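PDB 2NTP: pectinesterase A from Erwinia chrysanthemi, which hydrolyses the methyl esters of pectin's galacturonosyl chain, releasing methanol and leaving de-esterified pectin, consistent with a role in the maceration of plant tissue. Local coordinates for residues 154-159 with 168-173; 174-179 with 190-195. All blocks are in the same frame, centred on the assembly; numbering follows the deposited sequence.

Interaction 1. Residues 154-159 with 168-173; sequences DTLYVS and CRISGT. With ADA (alpha-D-galactopyranuronic acid), chain C; ADA (alpha-D-galactopyranuronic acid), chain B.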
ATOM      1  N   ASP A 154      -6.193  -1.731  -4.232  1.00  5.01           N
ATOM      2  CA  ASP A 154      -4.737  -1.676  -4.468  1.00  5.16           C
ATOM      3  C   ASP A 154      -4.069  -0.357  -4.019  1.00  5.06           C
ATOM      4  O   ASP A 154      -3.135   0.141  -4.655  1.00  4.92           O
ATOM      5  CB  ASP A 154      -4.415  -1.967  -5.956  1.00  5.23           C
ATOM      6  CG  ASP A 154      -4.505  -3.449  -6.308  1.00  6.74           C
ATOM      7  OD1 ASP A 154      -5.104  -4.225  -5.533  1.00  9.14           O
ATOM      8  OD2 ASP A 154      -3.973  -3.846  -7.367  1.00  7.06           O
ATOM      9  N   THR A 155      -4.529   0.198  -2.902  1.00  4.90           N
ATOM     10  CA  THR A 155      -3.996   1.480  -2.410  1.00  4.76           C
ATOM     11  C   THR A 155      -2.462   1.538  -2.313  1.00  5.09           C
ATOM     12  O   THR A 155      -1.847   2.480  -2.812  1.00  5.11           O
ATOM     13  CB  THR A 155      -4.612   1.830  -1.044  1.00  4.52           C
ATOM     14  OG1 THR A 155      -6.042   1.817  -1.170  1.00  4.35           O
ATOM     15  CG2 THR A 155      -4.138   3.217  -0.562  1.00  5.23           C
ATOM     16  N   LEU A 156      -1.869   0.533  -1.670  1.00  5.05           N
ATOM     17  CA  LEU A 156      -0.424   0.493  -1.421  1.00  5.06           C
ATOM     18  C   LEU A 156       0.228  -0.734  -2.052  1.00  5.30           C
ATOM     19  O   LEU A 156      -0.077  -1.871  -1.677  1.00  5.27           O
ATOM     20  CB  LEU A 156      -0.133   0.524   0.080  1.00  5.57           C
ATOM     21  CG  LEU A 156       1.346   0.381   0.468  1.00  4.49           C
ATOM     22  CD1 LEU A 156       2.213   1.485  -0.163  1.00  5.16           C
ATOM     23  CD2 LEU A 156       1.498   0.371   1.994  1.00  4.85           C
ATOM     24  N   TYR A 157       1.140  -0.475  -2.987  1.00  5.82           N
ATOM     25  CA  TYR A 157       1.845  -1.509  -3.741  1.00  6.48           C
ATOM     26  C   TYR A 157       3.287  -1.492  -3.244  1.00  6.92           C
ATOM     27  O   TYR A 157       4.038  -0.574  -3.555  1.00  6.97           O
ATOM     28  CB  TYR A 157       1.793  -1.162  -5.239  1.00  7.02           C
ATOM     29  CG  TYR A 157       2.201  -2.251  -6.229  1.00  7.23           C
ATOM     30  CD1 TYR A 157       2.803  -3.443  -5.815  1.00  7.96           C
ATOM     31  CD2 TYR A 157       1.991  -2.068  -7.600  1.00  8.39           C
ATOM     32  CE1 TYR A 157       3.180  -4.428  -6.744  1.00  8.19           C
ATOM     33  CE2 TYR A 157       2.366  -3.038  -8.530  1.00  9.17           C
ATOM     34  CZ  TYR A 157       2.950  -4.211  -8.098  1.00  9.15           C
ATOM     35  OH  TYR A 157       3.316  -5.164  -9.027  1.00 10.40           O
ATOM     36  N   VAL A 158       3.658  -2.484  -2.439  1.00  7.35           N
ATOM     37  CA  VAL A 158       5.014  -2.571  -1.902  1.00  8.02           C
ATOM     38  C   VAL A 158       5.788  -3.729  -2.540  1.00  8.74           C
ATOM     39  O   VAL A 158       5.519  -4.895  -2.259  1.00  8.78           O
ATOM     40  CB  VAL A 158       5.029  -2.666  -0.344  1.00  7.85           C
ATOM     41  CG1 VAL A 158       4.830  -1.284   0.281  1.00  8.07           C
ATOM     42  CG2 VAL A 158       3.965  -3.639   0.162  1.00  7.85           C
ATOM     43  N   SER A 159       6.736  -3.385  -3.411  1.00  9.87           N
ATOM     44  CA  SER A 159       7.572  -4.376  -4.090  1.00 11.03           C
ATOM     45  C   SER A 159       9.047  -4.193  -3.715  1.00 11.82           C
ATOM     46  O   SER A 159       9.398  -3.242  -3.029  1.00 12.76           O
ATOM     47  CB  SER A 159       7.380  -4.258  -5.607  1.00 11.16           C
ATOM     48  OG  SER A 159       7.999  -5.327  -6.302  1.00 11.42           O
ATOM     49  N   CYS A 168       0.801   5.788  10.788  0.50  5.67           N
ATOM     50  CA  CYS A 168       0.239   5.997   9.473  0.50  5.03           C
ATOM     51  C   CYS A 168      -1.251   5.673   9.413  0.50  4.83           C
ATOM     52  O   CYS A 168      -1.796   5.031  10.311  0.50  4.27           O
ATOM     53  CB  CYS A 168       1.042   5.199   8.438  0.50  5.11           C
ATOM     54  SG  CYS A 168       0.622   3.449   8.234  0.50  4.59           S
ATOM     55  N   ARG A 169      -1.910   6.169   8.368  1.00  4.83           N
ATOM     56  CA  ARG A 169      -3.271   5.752   8.044  1.00  5.45           C
ATOM     57  C   ARG A 169      -3.257   5.199   6.634  1.00  5.21           C
ATOM     58  O   ARG A 169      -2.684   5.807   5.731  1.00  5.03           O
ATOM     59  CB  ARG A 169      -4.260   6.923   8.151  1.00  5.53           C
ATOM     60  CG  ARG A 169      -5.747   6.520   8.043  1.00  6.68           C
ATOM     61  CD  ARG A 169      -6.624   7.760   7.858  1.00  6.09           C
ATOM     62  NE  ARG A 169      -8.071   7.495   7.870  1.00  6.92           N
ATOM     63  CZ  ARG A 169      -8.826   7.297   6.787  1.00  6.73           C
ATOM     64  NH1 ARG A 169      -8.289   7.292   5.568  1.00  6.24           N
ATOM     65  NH2 ARG A 169     -10.132   7.078   6.927  1.00  7.43           N
ATOM     66  N   ILE A 170      -3.852   4.023   6.450  1.00  5.23           N
ATOM     67  CA  ILE A 170      -3.995   3.437   5.114  1.00  5.26           C
ATOM     68  C   ILE A 170      -5.424   2.937   4.962  1.00  4.89           C
ATOM     69  O   ILE A 170      -5.896   2.157   5.783  1.00  4.89           O
ATOM     70  CB  ILE A 170      -2.993   2.275   4.861  1.00  4.99           C
ATOM     71  CG1 ILE A 170      -1.546   2.733   5.119  1.00  6.32           C
ATOM     72  CG2 ILE A 170      -3.157   1.737   3.431  1.00  5.62           C
ATOM     73  CD1 ILE A 170      -0.493   1.620   5.087  1.00  6.37           C
ATOM     74  N   SER A 171      -6.109   3.403   3.921  1.00  4.84           N
ATOM     75  CA  SER A 171      -7.491   3.016   3.671  1.00  4.87           C
ATOM     76  C   SER A 171      -7.621   2.302   2.338  1.00  5.01           C
ATOM     77  O   SER A 171      -6.829   2.530   1.417  1.00  5.26           O
ATOM     78  CB  SER A 171      -8.412   4.241   3.690  1.00  5.15           C
ATOM     79  OG  SER A 171      -8.247   5.028   2.528  1.00  5.31           O
ATOM     80  N   GLY A 172      -8.636   1.446   2.239  1.00  4.92           N
ATOM     81  CA  GLY A 172      -8.909   0.737   0.998  1.00  4.91           C
ATOM     82  C   GLY A 172      -9.934  -0.369   1.134  1.00  4.83           C
ATOM     83  O   GLY A 172     -10.575  -0.533   2.178  1.00  5.06           O
ATOM     84  N   THR A 173     -10.068  -1.141   0.063  1.00  4.47           N
ATOM     85  CA  THR A 173     -11.048  -2.220  -0.002  1.00  4.49           C
ATOM     86  C   THR A 173     -10.364  -3.546  -0.344  1.00  4.50           C
ATOM     87  O   THR A 173     -10.033  -4.336   0.551  1.00  4.67           O
ATOM     88  CB  THR A 173     -12.149  -1.888  -1.031  1.00  4.56           C
ATOM     89  OG1 THR A 173     -11.537  -1.506  -2.266  1.00  4.80           O
ATOM     90  CG2 THR A 173     -13.014  -0.725  -0.537  1.00  4.98           C
TER
HETATM   91  C1  ADA C   3      -8.266  -8.382  -9.529  1.00 13.01           C
HETATM   92  C2  ADA C   3      -7.393  -9.347 -10.325  1.00 12.40           C
HETATM   93  C3  ADA C   3      -6.390 -10.031  -9.393  1.00 12.91           C
HETATM   94  C4  ADA C   3      -5.606  -8.982  -8.600  1.00 12.20           C
HETATM   95  C5  ADA C   3      -6.589  -8.098  -7.829  1.00 12.63           C
HETATM   96  C6  ADA C   3      -5.923  -7.020  -7.013  1.00 13.13           C
HETATM   97  O2  ADA C   3      -8.230 -10.313 -10.972  1.00 13.31           O
HETATM   98  O3  ADA C   3      -5.506 -10.864 -10.155  1.00 13.63           O
HETATM   99  O4  ADA C   3      -4.871  -8.154  -9.509  1.00 11.38           O
HETATM  100  O5  ADA C   3      -7.462  -7.468  -8.779  1.00 11.86           O
HETATM  101  O6B ADA C   3      -4.923  -7.278  -6.296  1.00 14.32           O
HETATM  102  O6A ADA C   3      -6.426  -5.880  -7.082  1.00 13.96           O
HETATM  103  C1  ADA B   5      -0.250  -8.064 -13.123  1.00 16.32           C
HETATM  104  C2  ADA B   5       1.161  -8.528 -12.760  1.00 16.69           C
HETATM  105  C3  ADA B   5       1.876  -7.483 -11.901  1.00 17.80           C
HETATM  106  C4  ADA B   5       1.821  -6.099 -12.558  1.00 18.88           C
HETATM  107  C5  ADA B   5       0.370  -5.744 -12.882  1.00 18.26           C
HETATM  108  C6  ADA B   5       0.259  -4.413 -13.576  1.00 18.91           C
HETATM  109  O2  ADA B   5       1.060  -9.763 -12.048  1.00 16.06           O
HETATM  110  O3  ADA B   5       3.233  -7.884 -11.645  1.00 18.22           O
HETATM  111  O4  ADA B   5       2.570  -6.087 -13.782  1.00 21.91           O
HETATM  112  O5  ADA B   5      -0.203  -6.762 -13.717  1.00 17.16           O
HETATM  113  O6B ADA B   5       0.916  -3.442 -13.141  1.00 17.60           O
HETATM  114  O6A ADA B   5      -0.496  -4.329 -14.565  1.00 20.30           O
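T155 and G172 bring the two backbones closest, their CA atoms 6.0 Å apart, where strands 156-158 and 169-172 belong to different sheets of the right-handed parallel beta-helix that pectinesterases share. The polar half of the contact is one bond: T155 OG1 donates to the carbonyl O of S171 at 2.8 Å, in the plane of that carbonyl, with a C=O...OG1 angle of 145°. The T155 torsion (chi1 -55°) puts OG1 anti to its own carbonyl carbon, while T155 CG2 also lies against S171 O, 3.4 Å away. Y152 O is a second, weak partner of the same hydroxyl. Farther into the helix, the contact turns apolar. L156 CG stands anti to the backbone N (chi1 176°), which carries CD2 to I170, and the L156 and I170 side chains cross obliquely; L149 and F185 touch both. D154, the catalytic proton donor, turns its CB away from 168-173; D154 OD1 lies 2.6 Å from O6A of the chain C galacturonic acid, and the transition-state stabilizer Q153 hydrogen-bonds the bound sugar through NE2. The apolar end is a methyl-to-methyl touch, L156 CD2 to I170 CD1 at 3.9 Å.

Interaction 2. Residues 174-179 with 190-195; sequences VDFIFG and LVSRYR. With ADA (alpha-D-galactopyranuronic acid), chain C.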
ATOM      1  N   VAL A 174     -10.119  -3.769  -1.632  1.00  4.51           N
ATOM      2  CA  VAL A 174      -9.560  -5.037  -2.106  1.00  4.94           C
ATOM      3  C   VAL A 174      -8.042  -4.959  -2.223  1.00  4.97           C
ATOM      4  O   VAL A 174      -7.516  -4.141  -2.980  1.00  4.92           O
ATOM      5  CB  VAL A 174     -10.174  -5.436  -3.479  1.00  4.94           C
ATOM      6  CG1 VAL A 174      -9.382  -6.577  -4.136  1.00  5.82           C
ATOM      7  CG2 VAL A 174     -11.646  -5.812  -3.321  1.00  5.93           C
ATOM      8  N   ASP A 175      -7.349  -5.817  -1.468  1.00  5.29           N
ATOM      9  CA  ASP A 175      -5.897  -5.969  -1.573  1.00  5.35           C
ATOM     10  C   ASP A 175      -5.181  -4.633  -1.385  1.00  5.33           C
ATOM     11  O   ASP A 175      -4.294  -4.286  -2.172  1.00  5.64           O
ATOM     12  CB  ASP A 175      -5.509  -6.597  -2.932  1.00  5.53           C
ATOM     13  CG  ASP A 175      -6.131  -7.976  -3.157  1.00  5.97           C
ATOM     14  OD1 ASP A 175      -6.747  -8.526  -2.230  1.00  6.01           O
ATOM     15  OD2 ASP A 175      -5.996  -8.519  -4.280  1.00  7.12           O
ATOM     16  N   PHE A 176      -5.569  -3.870  -0.359  1.00  4.99           N
ATOM     17  CA  PHE A 176      -5.095  -2.484  -0.283  1.00  5.23           C
ATOM     18  C   PHE A 176      -3.659  -2.306   0.219  1.00  4.85           C
ATOM     19  O   PHE A 176      -3.105  -1.208   0.145  1.00  5.12           O
ATOM     20  CB  PHE A 176      -6.126  -1.492   0.305  1.00  5.37           C
ATOM     21  CG  PHE A 176      -6.416  -1.644   1.785  1.00  6.10           C
ATOM     22  CD1 PHE A 176      -5.609  -1.021   2.740  1.00  6.62           C
ATOM     23  CD2 PHE A 176      -7.556  -2.329   2.217  1.00  6.42           C
ATOM     24  CE1 PHE A 176      -5.904  -1.114   4.112  1.00  5.89           C
ATOM     25  CE2 PHE A 176      -7.869  -2.421   3.586  1.00  5.83           C
ATOM     26  CZ  PHE A 176      -7.038  -1.818   4.533  1.00  6.18           C
ATOM     27  N   ILE A 177      -3.066  -3.392   0.707  1.00  4.41           N
ATOM     28  CA  ILE A 177      -1.618  -3.482   0.879  1.00  4.35           C
ATOM     29  C   ILE A 177      -1.224  -4.763   0.176  1.00  4.62           C
ATOM     30  O   ILE A 177      -1.634  -5.841   0.592  1.00  4.30           O
ATOM     31  CB  ILE A 177      -1.181  -3.563   2.360  1.00  4.43           C
ATOM     32  CG1 ILE A 177      -1.681  -2.344   3.145  1.00  4.47           C
ATOM     33  CG2 ILE A 177       0.348  -3.682   2.451  1.00  4.23           C
ATOM     34  CD1 ILE A 177      -1.575  -2.497   4.671  1.00  4.81           C
ATOM     35  N   PHE A 178      -0.449  -4.652  -0.896  1.00  4.67           N
ATOM     36  CA  PHE A 178      -0.119  -5.840  -1.693  1.00  5.18           C
ATOM     37  C   PHE A 178       1.281  -5.757  -2.280  1.00  5.37           C
ATOM     38  O   PHE A 178       1.845  -4.666  -2.419  1.00  5.44           O
ATOM     39  CB  PHE A 178      -1.169  -6.071  -2.799  1.00  5.59           C
ATOM     40  CG  PHE A 178      -1.091  -5.090  -3.945  1.00  5.64           C
ATOM     41  CD1 PHE A 178      -1.450  -3.756  -3.765  1.00  5.65           C
ATOM     42  CD2 PHE A 178      -0.672  -5.507  -5.210  1.00  6.07           C
ATOM     43  CE1 PHE A 178      -1.372  -2.845  -4.816  1.00  6.15           C
ATOM     44  CE2 PHE A 178      -0.608  -4.606  -6.278  1.00  5.76           C
ATOM     45  CZ  PHE A 178      -0.962  -3.276  -6.080  1.00  6.45           C
ATOM     46  N   GLY A 179       1.838  -6.916  -2.623  1.00  5.40           N
ATOM     47  CA  GLY A 179       3.156  -6.958  -3.251  1.00  6.06           C
ATOM     48  C   GLY A 179       4.136  -7.855  -2.522  1.00  6.27           C
ATOM     49  O   GLY A 179       3.786  -8.525  -1.550  1.00  6.24           O
ATOM     50  N   LEU A 190      -5.351   0.850   9.836  1.00  6.97           N
ATOM     51  CA  LEU A 190      -5.681   0.241   8.553  1.00  6.48           C
ATOM     52  C   LEU A 190      -7.195   0.230   8.432  1.00  6.36           C
ATOM     53  O   LEU A 190      -7.882  -0.460   9.194  1.00  6.28           O
ATOM     54  CB  LEU A 190      -5.093  -1.173   8.451  1.00  6.52           C
ATOM     55  CG  LEU A 190      -3.578  -1.310   8.705  1.00  6.81           C
ATOM     56  CD1 LEU A 190      -3.125  -2.747   8.490  1.00  8.25           C
ATOM     57  CD2 LEU A 190      -2.740  -0.358   7.840  1.00  7.60           C
ATOM     58  N   VAL A 191      -7.701   1.016   7.484  1.00  6.06           N
ATOM     59  CA  VAL A 191      -9.118   1.371   7.429  1.00  6.11           C
ATOM     60  C   VAL A 191      -9.836   0.661   6.280  1.00  6.18           C
ATOM     61  O   VAL A 191      -9.609   0.973   5.110  1.00  5.76           O
ATOM     62  CB  VAL A 191      -9.304   2.914   7.325  1.00  5.86           C
ATOM     63  CG1 VAL A 191     -10.780   3.294   7.372  1.00  6.49           C
ATOM     64  CG2 VAL A 191      -8.522   3.634   8.438  1.00  7.31           C
ATOM     65  N   SER A 192     -10.694  -0.297   6.632  1.00  6.26           N
ATOM     66  CA  SER A 192     -11.497  -1.041   5.656  1.00  6.58           C
ATOM     67  C   SER A 192     -12.723  -0.229   5.264  1.00  6.53           C
ATOM     68  O   SER A 192     -13.514   0.179   6.128  1.00  6.88           O
ATOM     69  CB  SER A 192     -11.942  -2.382   6.235  1.00  6.92           C
ATOM     70  OG  SER A 192     -10.855  -3.264   6.404  1.00  8.46           O
ATOM     71  N   ARG A 193     -12.892  -0.023   3.965  1.00  5.91           N
ATOM     72  CA  ARG A 193     -13.899   0.907   3.465  1.00  5.71           C
ATOM     73  C   ARG A 193     -15.211   0.242   3.067  1.00  5.90           C
ATOM     74  O   ARG A 193     -15.256  -0.937   2.682  1.00  6.06           O
ATOM     75  CB  ARG A 193     -13.327   1.743   2.313  1.00  5.48           C
ATOM     76  CG  ARG A 193     -12.050   2.498   2.701  1.00  4.50           C
ATOM     77  CD  ARG A 193     -11.597   3.451   1.605  1.00  5.34           C
ATOM     78  NE  ARG A 193     -12.367   4.699   1.597  1.00  5.49           N
ATOM     79  CZ  ARG A 193     -12.071   5.756   0.844  1.00  5.95           C
ATOM     80  NH1 ARG A 193     -11.022   5.723   0.030  1.00  5.75           N
ATOM     81  NH2 ARG A 193     -12.824   6.850   0.911  1.00  6.57           N
ATOM     82  N   TYR A 194     -16.280   1.024   3.163  1.00  6.45           N
ATOM     83  CA  TYR A 194     -17.616   0.575   2.802  1.00  7.31           C
ATOM     84  C   TYR A 194     -17.741   0.309   1.299  1.00  7.46           C
ATOM     85  O   TYR A 194     -17.258   1.092   0.475  1.00  7.46           O
ATOM     86  CB  TYR A 194     -18.638   1.621   3.247  1.00  7.70           C
ATOM     87  CG  TYR A 194     -20.048   1.308   2.807  1.00  8.35           C
ATOM     88  CD1 TYR A 194     -20.768   0.265   3.400  1.00  9.39           C
ATOM     89  CD2 TYR A 194     -20.658   2.042   1.797  1.00  9.28           C
ATOM     90  CE1 TYR A 194     -22.064  -0.032   2.996  1.00 10.38           C
ATOM     91  CE2 TYR A 194     -21.955   1.751   1.388  1.00 10.26           C
ATOM     92  CZ  TYR A 194     -22.648   0.713   1.990  1.00  9.99           C
ATOM     93  OH  TYR A 194     -23.935   0.415   1.589  1.00 11.57           O
ATOM     94  N   ARG A 195     -18.386  -0.804   0.954  1.00  7.90           N
ATOM     95  CA  ARG A 195     -18.641  -1.174  -0.439  1.00  8.57           C
ATOM     96  C   ARG A 195     -20.136  -1.150  -0.729  1.00  8.81           C
ATOM     97  O   ARG A 195     -20.851  -2.085  -0.367  1.00  8.80           O
ATOM     98  CB  ARG A 195     -18.123  -2.588  -0.733  1.00  8.68           C
ATOM     99  CG  ARG A 195     -16.605  -2.762  -0.723  1.00  9.71           C
ATOM    100  CD  ARG A 195     -15.948  -2.308  -2.027  1.00 10.05           C
ATOM    101  NE  ARG A 195     -16.443  -2.965  -3.241  1.00  9.91           N
ATOM    102  CZ  ARG A 195     -15.970  -4.107  -3.744  1.00 10.03           C
ATOM    103  NH1 ARG A 195     -15.011  -4.780  -3.121  1.00  9.29           N
ATOM    104  NH2 ARG A 195     -16.482  -4.601  -4.870  1.00  9.77           N
TER
HETATM  105  C1  ADA C   3      -8.266  -8.382  -9.529  1.00 13.01           C
HETATM  106  C2  ADA C   3      -7.393  -9.347 -10.325  1.00 12.40           C
HETATM  107  C3  ADA C   3      -6.390 -10.031  -9.393  1.00 12.91           C
HETATM  108  C4  ADA C   3      -5.606  -8.982  -8.600  1.00 12.20           C
HETATM  109  C5  ADA C   3      -6.589  -8.098  -7.829  1.00 12.63           C
HETATM  110  C6  ADA C   3      -5.923  -7.020  -7.013  1.00 13.13           C
HETATM  111  O2  ADA C   3      -8.230 -10.313 -10.972  1.00 13.31           O
HETATM  112  O3  ADA C   3      -5.506 -10.864 -10.155  1.00 13.63           O
HETATM  113  O4  ADA C   3      -4.871  -8.154  -9.509  1.00 11.38           O
HETATM  114  O5  ADA C   3      -7.462  -7.468  -8.779  1.00 11.86           O
HETATM  115  O6B ADA C   3      -4.923  -7.278  -6.296  1.00 14.32           O
HETATM  116  O6A ADA C   3      -6.426  -5.880  -7.082  1.00 13.96           O
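The F176 ring comes up to strand 189-192 with S192 OG at its edge, near the ring plane and 4.2 Å from F176 CE2, while V191 O approaches obliquely, 3.8 Å from F176 CZ. Here the ring meets peptide atoms as much as side chains, though F176 CE1 also packs on L190 CB at 4.4 Å; I170 and T155 touch it from neighbouring parts of the chain. The other flat group is the R195 guanidinium, whose NH1 has V174 CG2 obliquely beside it at 3.5 Å. A side chain bent at chi2 and chi3 brings NH1 there. The polar ends of R195 are taken up by D197 through a salt bridge from NE, by S204 O at NH1, and at NH2 by O6A of another galacturonic acid unit. Deeper in, I177 and L190 cross at about a right angle, I177 CD1 lying 4.0 Å from L190 CD2. The chain turns a corner at 175-177, where D175, the nucleophile, meets the substrate: D175 OD2 is 2.6 Å from O6B of the chain C galacturonic acid, and OD1 forms a salt bridge with R243. With D154 and Q153, D175 forms the aspartyl-esterase site of this parallel beta-helix.

Both contacts are buried, and they sit in consecutive parts of the beta-helix, their centres about 6 Å apart. Strands 169-172 and 189-192 are neighbours in one parallel sheet, where I170 O lies 2.7 Å from V191 N, a probable hydrogen bond; another probable one, L156 N to F176 O at 2.8 Å, joins the other two segments. Interaction 1 pairs a hydroxyl-to-carbonyl bond with aliphatic packing, whereas interaction 2 has no hydrogen bond between its segments and relies on apolar and ring contacts. Both end at the groove: 154-159 supplies the proton donor, 174-179 the nucleophile, each meeting the same galacturonic acid unit. Stacked Y157 and F178 rings join the two beside that site.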